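Long-range contacts in exodeoxyribonuclease III (Archaeoglobus fulgidus, PDB 2VOA), which probably cleaves DNA at abasic sites as a metal-dependent AP endonuclease of the exonuclease III family: residues 70-75 with 95-100; 133-138 with 182-187; 152-157 with 194-199. The protein carries 1 engineered substitution. All blocks are in the same frame, centred on the assembly; numbering follows the deposited sequence.

Contact 1: 70-75 with 95-100; sequences SLEEPE and KIAGID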
loop_
_atom_site.group_PDB
_atom_site.type_symbol
_atom_site.label_atom_id
_atom_site.label_comp_id
_atom_site.label_asym_id
_atom_site.label_seq_id
_atom_site.Cartn_x
_atom_site.Cartn_y
_atom_site.Cartn_z
ATOM N N SER A 70 8.734 -18.835 16.817
ATOM C CA SER A 70 9.332 -19.179 18.101
ATOM C C SER A 70 10.846 -19.177 18.090
ATOM O O SER A 70 11.483 -19.338 17.031
ATOM C CB SER A 70 8.799 -20.535 18.595
ATOM O OG SER A 70 9.105 -21.590 17.686
ATOM N N LEU A 71 11.428 -18.969 19.267
ATOM C CA LEU A 71 12.879 -19.008 19.403
ATOM C C LEU A 71 13.387 -20.453 19.310
ATOM O O LEU A 71 14.430 -20.726 18.707
ATOM C CB LEU A 71 13.305 -18.351 20.728
ATOM C CG LEU A 71 12.999 -16.844 20.812
ATOM C CD1 LEU A 71 13.272 -16.326 22.225
ATOM C CD2 LEU A 71 13.781 -16.035 19.767
ATOM N N GLU A 72 12.637 -21.375 19.904
ATOM C CA GLU A 72 13.000 -22.795 19.869
ATOM C C GLU A 72 12.317 -23.494 18.690
ATOM O O GLU A 72 11.212 -23.107 18.279
ATOM C CB GLU A 72 12.638 -23.478 21.194
ATOM C CG GLU A 72 13.471 -22.993 22.403
ATOM C CD GLU A 72 14.978 -23.080 22.135
ATOM O OE1 GLU A 72 15.430 -24.114 21.595
ATOM O OE2 GLU A 72 15.717 -22.114 22.453
ATOM N N GLU A 73 12.966 -24.527 18.152
ATOM C CA GLU A 73 12.402 -25.254 17.017
ATOM C C GLU A 73 11.130 -26.031 17.383
ATOM O O GLU A 73 11.163 -26.896 18.269
ATOM C CB GLU A 73 13.447 -26.189 16.400
ATOM C CG GLU A 73 12.982 -26.806 15.110
ATOM C CD GLU A 73 14.084 -27.563 14.407
ATOM O OE1 GLU A 73 15.067 -27.952 15.072
ATOM O OE2 GLU A 73 13.971 -27.769 13.185
ATOM N N PRO A 74 10.002 -25.707 16.719
ATOM C CA PRO A 74 8.768 -26.456 16.954
ATOM C C PRO A 74 8.904 -27.938 16.590
ATOM O O PRO A 74 9.604 -28.298 15.619
ATOM C CB PRO A 74 7.766 -25.781 16.015
ATOM C CG PRO A 74 8.278 -24.393 15.862
ATOM C CD PRO A 74 9.768 -24.584 15.786
ATOM N N GLU A 75 8.293 -28.788 17.408
ATOM C CA GLU A 75 8.219 -30.233 17.150
ATOM C C GLU A 75 6.774 -30.687 17.082
ATOM O O GLU A 75 5.861 -29.966 17.522
ATOM C CB GLU A 75 8.894 -31.022 18.269
ATOM C CG GLU A 75 9.847 -30.212 19.092
ATOM C CD GLU A 75 10.732 -31.054 19.974
ATOM O OE1 GLU A 75 10.204 -31.907 20.718
ATOM O OE2 GLU A 75 11.950 -30.818 19.942
ATOM N N LYS A 95 4.583 -28.641 19.713
ATOM C CA LYS A 95 5.274 -28.585 20.983
ATOM C C LYS A 95 6.479 -27.650 20.785
ATOM O O LYS A 95 7.354 -27.907 19.934
ATOM C CB LYS A 95 5.754 -29.987 21.378
ATOM C CG LYS A 95 6.276 -30.099 22.818
ATOM C CD LYS A 95 6.894 -31.470 23.013
ATOM C CE LYS A 95 7.347 -31.718 24.443
ATOM N NZ LYS A 95 6.247 -31.446 25.404
ATOM N N ILE A 96 6.505 -26.561 21.550
ATOM C CA ILE A 96 7.551 -25.536 21.410
ATOM C C ILE A 96 8.135 -25.237 22.779
ATOM O O ILE A 96 7.391 -24.816 23.681
ATOM C CB ILE A 96 6.981 -24.232 20.799
ATOM C CG1 ILE A 96 6.363 -24.546 19.432
ATOM C CG2 ILE A 96 8.060 -23.175 20.659
ATOM C CD1 ILE A 96 5.564 -23.417 18.812
ATOM N N ALA A 97 9.446 -25.467 22.914
ATOM C CA ALA A 97 10.149 -25.220 24.192
ATOM C C ALA A 97 9.394 -25.887 25.362
ATOM O O ALA A 97 9.225 -25.300 26.430
ATOM C CB ALA A 97 10.286 -23.709 24.425
ATOM N N GLY A 98 8.915 -27.104 25.135
ATOM C CA GLY A 98 8.241 -27.867 26.178
ATOM C C GLY A 98 6.770 -27.518 26.397
ATOM O O GLY A 98 6.133 -28.150 27.225
ATOM N N ILE A 99 6.240 -26.540 25.655
ATOM C CA ILE A 99 4.831 -26.073 25.785
ATOM C C ILE A 99 3.980 -26.642 24.647
ATOM O O ILE A 99 4.353 -26.521 23.479
ATOM C CB ILE A 99 4.728 -24.498 25.726
ATOM C CG1 ILE A 99 5.783 -23.833 26.641
ATOM C CG2 ILE A 99 3.294 -24.025 26.096
ATOM C CD1 ILE A 99 5.557 -24.159 28.133
ATOM N N ASP A 100 2.840 -27.251 24.978
ATOM C CA ASP A 100 1.893 -27.720 23.952
ATOM C C ASP A 100 1.102 -26.495 23.525
ATOM O O ASP A 100 0.342 -25.942 24.333
ATOM C CB ASP A 100 0.965 -28.773 24.555
ATOM C CG ASP A 100 -0.065 -29.330 23.562
ATOM O OD1 ASP A 100 -0.976 -30.051 24.035
ATOM O OD2 ASP A 100 -0.013 -29.045 22.344
HETATM O O HOH W 1 10.999 -26.858 20.916
#
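Glu75 and Lys95 form an antiparallel hydrogen-bonded pair where the loop after strand 63-70 comes alongside strand 91-96. The two residues hold each other by both backbone bonds. Glu75 N gives a nearly straight bond to Lys95 O at 2.8 Å, and Lys95 N returns one to Glu75 O at 2.9 Å. Their side chains share a face of the sheet and cross obliquely. The charged ends do not meet, with Glu75 OE1 6.2 Å from Lys95 NZ. One residue on, Ile96 is buried against the strand end and the loop. Its CG2 lies anti to the backbone N and presses on Ser70 CB at 3.4 Å, a tight contact. Its CG1 runs beside the Pro74 ring, 3.9 Å from Pro74 CB, and both side chains point the same way. Ser70 OG bonds to Glu72 O at 2.7 Å, which ties the end of strand 63-70 to the loop that follows. A water accepts from Ala97 N, in the type I' turn Ile96-Ile99, and donates to Glu73 O. The loop crosses between the two sheets of the DNase I-like alpha/beta sandwich, from strand 63-70 to strand 77-79, and His54 and Val56 touch Pro74.

Contact 2: 133-138 with 182-187; sequences KTVDFR and LGFVDV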
loop_
_atom_site.group_PDB
_atom_site.type_symbol
_atom_site.label_atom_id
_atom_site.label_comp_id
_atom_site.label_asym_id
_atom_site.label_seq_id
_atom_site.Cartn_x
_atom_site.Cartn_y
_atom_site.Cartn_z
ATOM N N LYS A 133 -9.868 -34.422 24.250
ATOM C CA LYS A 133 -9.223 -35.677 23.874
ATOM C C LYS A 133 -7.698 -35.598 23.935
ATOM O O LYS A 133 -7.030 -36.586 24.274
ATOM C CB LYS A 133 -9.699 -36.085 22.468
ATOM C CG LYS A 133 -8.863 -37.118 21.755
ATOM C CD LYS A 133 -9.516 -37.503 20.442
ATOM C CE LYS A 133 -8.472 -37.734 19.367
ATOM N NZ LYS A 133 -9.116 -38.075 18.061
ATOM N N THR A 134 -7.164 -34.420 23.612
ATOM C CA THR A 134 -5.735 -34.280 23.312
ATOM C C THR A 134 -4.908 -33.429 24.288
ATOM O O THR A 134 -3.670 -33.487 24.242
ATOM C CB THR A 134 -5.521 -33.716 21.907
ATOM O OG1 THR A 134 -6.024 -32.379 21.846
ATOM C CG2 THR A 134 -6.202 -34.604 20.836
ATOM N N VAL A 135 -5.566 -32.642 25.138
ATOM C CA VAL A 135 -4.836 -31.782 26.091
ATOM C C VAL A 135 -4.618 -32.436 27.463
ATOM O O VAL A 135 -5.557 -32.962 28.078
ATOM C CB VAL A 135 -5.513 -30.407 26.272
ATOM C CG1 VAL A 135 -4.842 -29.625 27.420
ATOM C CG2 VAL A 135 -5.435 -29.602 24.986
ATOM N N ASP A 136 -3.380 -32.382 27.943
ATOM C CA ASP A 136 -3.076 -32.885 29.279
ATOM C C ASP A 136 -3.144 -31.681 30.205
ATOM O O ASP A 136 -2.290 -30.798 30.133
ATOM C CB ASP A 136 -1.690 -33.543 29.304
ATOM C CG ASP A 136 -1.285 -34.008 30.692
ATOM O OD1 ASP A 136 -2.066 -33.828 31.650
ATOM O OD2 ASP A 136 -0.188 -34.601 30.816
ATOM N N PHE A 137 -4.166 -31.646 31.064
ATOM C CA PHE A 137 -4.391 -30.470 31.910
ATOM C C PHE A 137 -3.469 -30.399 33.132
ATOM O O PHE A 137 -3.456 -29.394 33.831
ATOM C CB PHE A 137 -5.874 -30.331 32.284
ATOM C CG PHE A 137 -6.717 -29.844 31.143
ATOM C CD1 PHE A 137 -7.228 -30.736 30.202
ATOM C CD2 PHE A 137 -6.943 -28.479 30.978
ATOM C CE1 PHE A 137 -7.984 -30.267 29.128
ATOM C CE2 PHE A 137 -7.673 -28.011 29.914
ATOM C CZ PHE A 137 -8.201 -28.897 28.986
ATOM N N ARG A 138 -2.706 -31.463 33.361
ATOM C CA ARG A 138 -1.627 -31.474 34.355
ATOM C C ARG A 138 -0.268 -31.106 33.747
ATOM O O ARG A 138 0.760 -31.130 34.455
ATOM C CB ARG A 138 -1.522 -32.848 35.036
ATOM C CG ARG A 138 -2.812 -33.330 35.660
ATOM C CD ARG A 138 -2.527 -34.207 36.874
ATOM N NE ARG A 138 -2.576 -33.419 38.110
ATOM C CZ ARG A 138 -1.868 -33.660 39.212
ATOM N NH1 ARG A 138 -1.006 -34.676 39.276
ATOM N NH2 ARG A 138 -2.017 -32.861 40.264
ATOM N N LEU A 182 -13.133 -26.980 30.636
ATOM C CA LEU A 182 -12.224 -28.132 30.617
ATOM C C LEU A 182 -11.025 -27.905 31.545
ATOM O O LEU A 182 -10.376 -28.870 31.999
ATOM C CB LEU A 182 -11.723 -28.412 29.201
ATOM C CG LEU A 182 -12.701 -29.038 28.206
ATOM C CD1 LEU A 182 -12.022 -29.141 26.843
ATOM C CD2 LEU A 182 -13.159 -30.412 28.668
ATOM N N GLY A 183 -10.735 -26.633 31.800
ATOM C CA GLY A 183 -9.666 -26.254 32.723
ATOM C C GLY A 183 -8.700 -25.285 32.097
ATOM O O GLY A 183 -7.494 -25.288 32.417
ATOM N N PHE A 184 -9.189 -24.464 31.173
ATOM C CA PHE A 184 -8.374 -23.386 30.651
ATOM C C PHE A 184 -8.600 -22.128 31.462
ATOM O O PHE A 184 -9.742 -21.826 31.866
ATOM C CB PHE A 184 -8.679 -23.131 29.192
ATOM C CG PHE A 184 -8.147 -24.183 28.275
ATOM C CD1 PHE A 184 -9.020 -25.110 27.693
ATOM C CD2 PHE A 184 -6.778 -24.253 27.988
ATOM C CE1 PHE A 184 -8.529 -26.084 26.828
ATOM C CE2 PHE A 184 -6.273 -25.229 27.121
ATOM C CZ PHE A 184 -7.152 -26.134 26.537
ATOM N N VAL A 185 -7.511 -21.413 31.732
ATOM C CA VAL A 185 -7.602 -20.129 32.432
ATOM C C VAL A 185 -7.365 -18.963 31.446
ATOM O O VAL A 185 -6.344 -18.929 30.757
ATOM C CB VAL A 185 -6.576 -20.059 33.567
ATOM C CG1 VAL A 185 -6.706 -18.743 34.289
ATOM C CG2 VAL A 185 -6.818 -21.236 34.553
ATOM N N ASP A 186 -8.298 -18.012 31.412
ATOM C CA ASP A 186 -8.195 -16.845 30.507
ATOM C C ASP A 186 -7.281 -15.891 31.271
ATOM O O ASP A 186 -7.741 -15.137 32.142
ATOM C CB ASP A 186 -9.586 -16.225 30.352
ATOM C CG ASP A 186 -9.688 -15.145 29.272
ATOM O OD1 ASP A 186 -8.686 -14.630 28.736
ATOM O OD2 ASP A 186 -10.845 -14.797 28.942
ATOM N N VAL A 187 -5.983 -15.967 30.996
ATOM C CA VAL A 187 -5.010 -15.305 31.886
ATOM C C VAL A 187 -5.130 -13.775 31.886
ATOM O O VAL A 187 -4.772 -13.127 32.876
ATOM C CB VAL A 187 -3.537 -15.806 31.642
ATOM C CG1 VAL A 187 -3.423 -17.266 32.020
ATOM C CG2 VAL A 187 -3.082 -15.534 30.181
#
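Phe137 and Gly183 bring the backbones closest, CA to CA 6.8 Å, each shortly after a helix has ended, and no hydrogen bond joins the two segments. The contact is carried by the ring of Phe137. Leu182 O lies 3.5 Å above one face of this ring, over its centre. Val135 CG1 covers the opposite face, offset toward the rim. Phe137 turns its edge to the face of Phe184 in a T-shaped stack, with centroids 5.0 Å apart and planes at 69°. Phe137 CE2 stands over the centre of the Phe184 ring. Next to CE2, Phe137 CZ packs on Leu182 CB at 3.6 Å. Gly183 O sits near the ring plane, 3.5 Å from Phe137 CD2, and this buried carbonyl has no polar partner in the model. Gly183, with positive phi, ends the helical run and lets the backbone pass close by the Phe137 ring. Val135 CG2 meets Phe184 CZ tip to tip at 4.2 Å. The contact joins the end of helix 115-134 to the approach to edge strand 185-186. Phe184 also packs on Leu131 of that helix, Leu221 of strand 218-222 and Trp143 of strand 141-144, while Pro224 of helix 224-227 touches Phe137.

Contact 3: 152-157 with 194-199; sequences EPIDVH and NERIYT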
loop_
_atom_site.group_PDB
_atom_site.type_symbol
_atom_site.label_atom_id
_atom_site.label_comp_id
_atom_site.label_asym_id
_atom_site.label_seq_id
_atom_site.Cartn_x
_atom_site.Cartn_y
_atom_site.Cartn_z
ATOM N N GLU A 152 -17.487 -12.393 28.084
ATOM C CA GLU A 152 -18.180 -11.655 29.157
ATOM C C GLU A 152 -18.548 -10.246 28.709
ATOM O O GLU A 152 -17.905 -9.729 27.793
ATOM C CB GLU A 152 -17.271 -11.561 30.401
ATOM C CG GLU A 152 -16.813 -12.922 30.952
ATOM C CD GLU A 152 -17.957 -13.806 31.425
ATOM O OE1 GLU A 152 -17.744 -15.040 31.496
ATOM O OE2 GLU A 152 -19.061 -13.293 31.749
ATOM N N PRO A 153 -19.512 -9.599 29.397
ATOM C CA PRO A 153 -19.885 -8.234 28.973
ATOM C C PRO A 153 -18.704 -7.238 28.956
ATOM O O PRO A 153 -18.659 -6.365 28.102
ATOM C CB PRO A 153 -20.984 -7.815 29.955
ATOM C CG PRO A 153 -21.466 -9.091 30.646
ATOM C CD PRO A 153 -20.287 -10.065 30.570
ATOM N N ILE A 154 -17.753 -7.385 29.873
ATOM C CA ILE A 154 -16.542 -6.523 29.863
ATOM C C ILE A 154 -15.693 -6.622 28.573
ATOM O O ILE A 154 -14.916 -5.718 28.261
ATOM C CB ILE A 154 -15.666 -6.774 31.122
ATOM C CG1 ILE A 154 -14.627 -5.654 31.326
ATOM C CG2 ILE A 154 -15.043 -8.172 31.059
ATOM C CD1 ILE A 154 -15.187 -4.292 31.433
ATOM N N ASP A 155 -15.878 -7.704 27.803
ATOM C CA ASP A 155 -15.105 -7.925 26.571
ATOM C C ASP A 155 -15.626 -7.181 25.340
ATOM O O ASP A 155 -15.034 -7.271 24.265
ATOM C CB ASP A 155 -15.018 -9.427 26.256
ATOM C CG ASP A 155 -14.285 -10.198 27.329
ATOM O OD1 ASP A 155 -14.919 -11.058 27.972
ATOM O OD2 ASP A 155 -13.080 -9.914 27.557
ATOM N N VAL A 156 -16.717 -6.441 25.503
ATOM C CA VAL A 156 -17.287 -5.652 24.399
ATOM C C VAL A 156 -17.626 -4.236 24.897
ATOM O O VAL A 156 -17.933 -4.025 26.087
ATOM C CB VAL A 156 -18.572 -6.322 23.749
ATOM C CG1 VAL A 156 -18.277 -7.725 23.228
ATOM C CG2 VAL A 156 -19.768 -6.331 24.698
ATOM N N HIS A 157 -17.574 -3.265 23.995
ATOM C CA HIS A 157 -17.845 -1.879 24.400
ATOM C C HIS A 157 -19.311 -1.595 24.784
ATOM O O HIS A 157 -19.581 -0.704 25.607
ATOM C CB HIS A 157 -17.359 -0.891 23.324
ATOM C CG HIS A 157 -17.973 -1.109 21.975
ATOM N ND1 HIS A 157 -19.275 -0.765 21.683
ATOM C CD2 HIS A 157 -17.456 -1.621 20.836
ATOM C CE1 HIS A 157 -19.538 -1.073 20.425
ATOM N NE2 HIS A 157 -18.447 -1.587 19.887
ATOM N N ASN A 194 -12.162 -7.641 35.120
ATOM C CA ASN A 194 -13.156 -6.547 35.072
ATOM C C ASN A 194 -12.618 -5.191 34.620
ATOM O O ASN A 194 -12.955 -4.151 35.199
ATOM C CB ASN A 194 -13.857 -6.424 36.428
ATOM C CG ASN A 194 -14.601 -7.681 36.789
ATOM O OD1 ASN A 194 -15.155 -8.334 35.912
ATOM N ND2 ASN A 194 -14.583 -8.049 38.044
ATOM N N GLU A 195 -11.779 -5.221 33.588
ATOM C CA GLU A 195 -11.112 -4.015 33.110
ATOM C C GLU A 195 -11.259 -3.948 31.593
ATOM O O GLU A 195 -11.114 -4.950 30.899
ATOM C CB GLU A 195 -9.639 -4.044 33.517
ATOM C CG GLU A 195 -8.850 -2.774 33.238
ATOM C CD GLU A 195 -7.391 -2.878 33.718
ATOM O OE1 GLU A 195 -7.057 -3.795 34.504
ATOM O OE2 GLU A 195 -6.593 -2.031 33.282
ATOM N N ARG A 196 -11.598 -2.760 31.096
ATOM C CA ARG A 196 -11.792 -2.566 29.663
ATOM C C ARG A 196 -10.447 -2.606 28.968
ATOM O O ARG A 196 -9.636 -1.670 29.119
ATOM C CB ARG A 196 -12.472 -1.228 29.398
ATOM C CG ARG A 196 -13.934 -1.182 29.854
ATOM C CD ARG A 196 -14.469 0.220 29.706
ATOM N NE ARG A 196 -13.716 1.119 30.564
ATOM C CZ ARG A 196 -13.760 2.443 30.506
ATOM N NH1 ARG A 196 -14.511 3.054 29.604
ATOM N NH2 ARG A 196 -13.029 3.156 31.348
ATOM N N ILE A 197 -10.209 -3.715 28.269
ATOM C CA ILE A 197 -8.992 -3.971 27.498
ATOM C C ILE A 197 -9.449 -4.611 26.200
ATOM O O ILE A 197 -10.111 -5.645 26.230
ATOM C CB ILE A 197 -8.047 -4.929 28.216
ATOM C CG1 ILE A 197 -7.579 -4.327 29.548
ATOM C CG2 ILE A 197 -6.821 -5.276 27.294
ATOM C CD1 ILE A 197 -6.707 -5.228 30.378
ATOM N N TYR A 198 -9.096 -3.992 25.066
ATOM C CA TYR A 198 -9.597 -4.464 23.770
ATOM C C TYR A 198 -8.425 -4.876 22.891
ATOM O O TYR A 198 -7.359 -4.262 22.947
ATOM C CB TYR A 198 -10.461 -3.413 23.072
ATOM C CG TYR A 198 -11.635 -2.989 23.910
ATOM C CD1 TYR A 198 -11.838 -1.646 24.193
ATOM C CD2 TYR A 198 -12.517 -3.935 24.455
ATOM C CE1 TYR A 198 -12.915 -1.215 24.964
ATOM C CE2 TYR A 198 -13.612 -3.514 25.232
ATOM C CZ TYR A 198 -13.779 -2.163 25.506
ATOM O OH TYR A 198 -14.849 -1.740 26.276
ATOM N N THR A 199 -8.620 -5.956 22.147
ATOM C CA THR A 199 -7.603 -6.491 21.249
ATOM C C THR A 199 -7.979 -6.246 19.774
ATOM O O THR A 199 -7.286 -6.704 18.871
ATOM C CB THR A 199 -7.364 -8.006 21.495
ATOM O OG1 THR A 199 -8.612 -8.721 21.443
ATOM C CG2 THR A 199 -6.669 -8.233 22.851
HETATM O O HOH W 2 -12.302 -5.719 27.903
#
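Ile154 and Tyr198 have the most surface buried where two loops meet, with Arg196 adding the stem of its side chain. Ile154 points at the other loop from a short 3-10 turn. Its CG1 is anti to the backbone N (chi1 -165°) and rests against the backbone, 3.6 Å from Glu195 O. Its CD1 touches Arg196 CG at 3.7 Å, and the two side chains cross at about a right angle. The CE2 side of the Tyr198 ring meets the end of the 3-10 segment, and Tyr198 OH lies past it, 3.5 Å from His157 CA. Tyr198 CE2 lies 4.0 Å from Ile154 O, and Asp155 O sits at the ring edge, near its plane. No direct hydrogen bond crosses this contact. A water links the backbones instead: it accepts from Ile197 N at 2.9 Å and lies 2.6 Å from Ile154 O. Asp155 OD1 takes the N-H of Glu152 on its anti lone pair, while OD2 forms salt bridges with Arg189 and Arg216. Thr199 OG1, next in the chain, bonds to Asp218 OD1, a residue predicted to matter for catalysis. One loop follows strand 141-144, the other helix 187-191, whose Arg189 touches Ile154 and bonds to Glu195 O.

All three contacts are partly buried, and their centres lie about 16 to 17 Å from the chain centre. No touching residue is exposed in contact 2, against five of eight in contact 1 and three of eight in contact 3. Contacts 1 and 2 reach the same sheet at its two ends, beside strands 77-79 and 185-186. Contacts 2 and 3 instead alternate their segments along the chain and come within about 6 Å at their nearest atoms. The chemistry differs with place. Contact 1 rests on strand pairing, contact 2 on aromatic packing, and contact 3 on loop packing bridged by water. Contact 3 lies nearest the bound nucleic acid, its nearest atom about 11 Å from it.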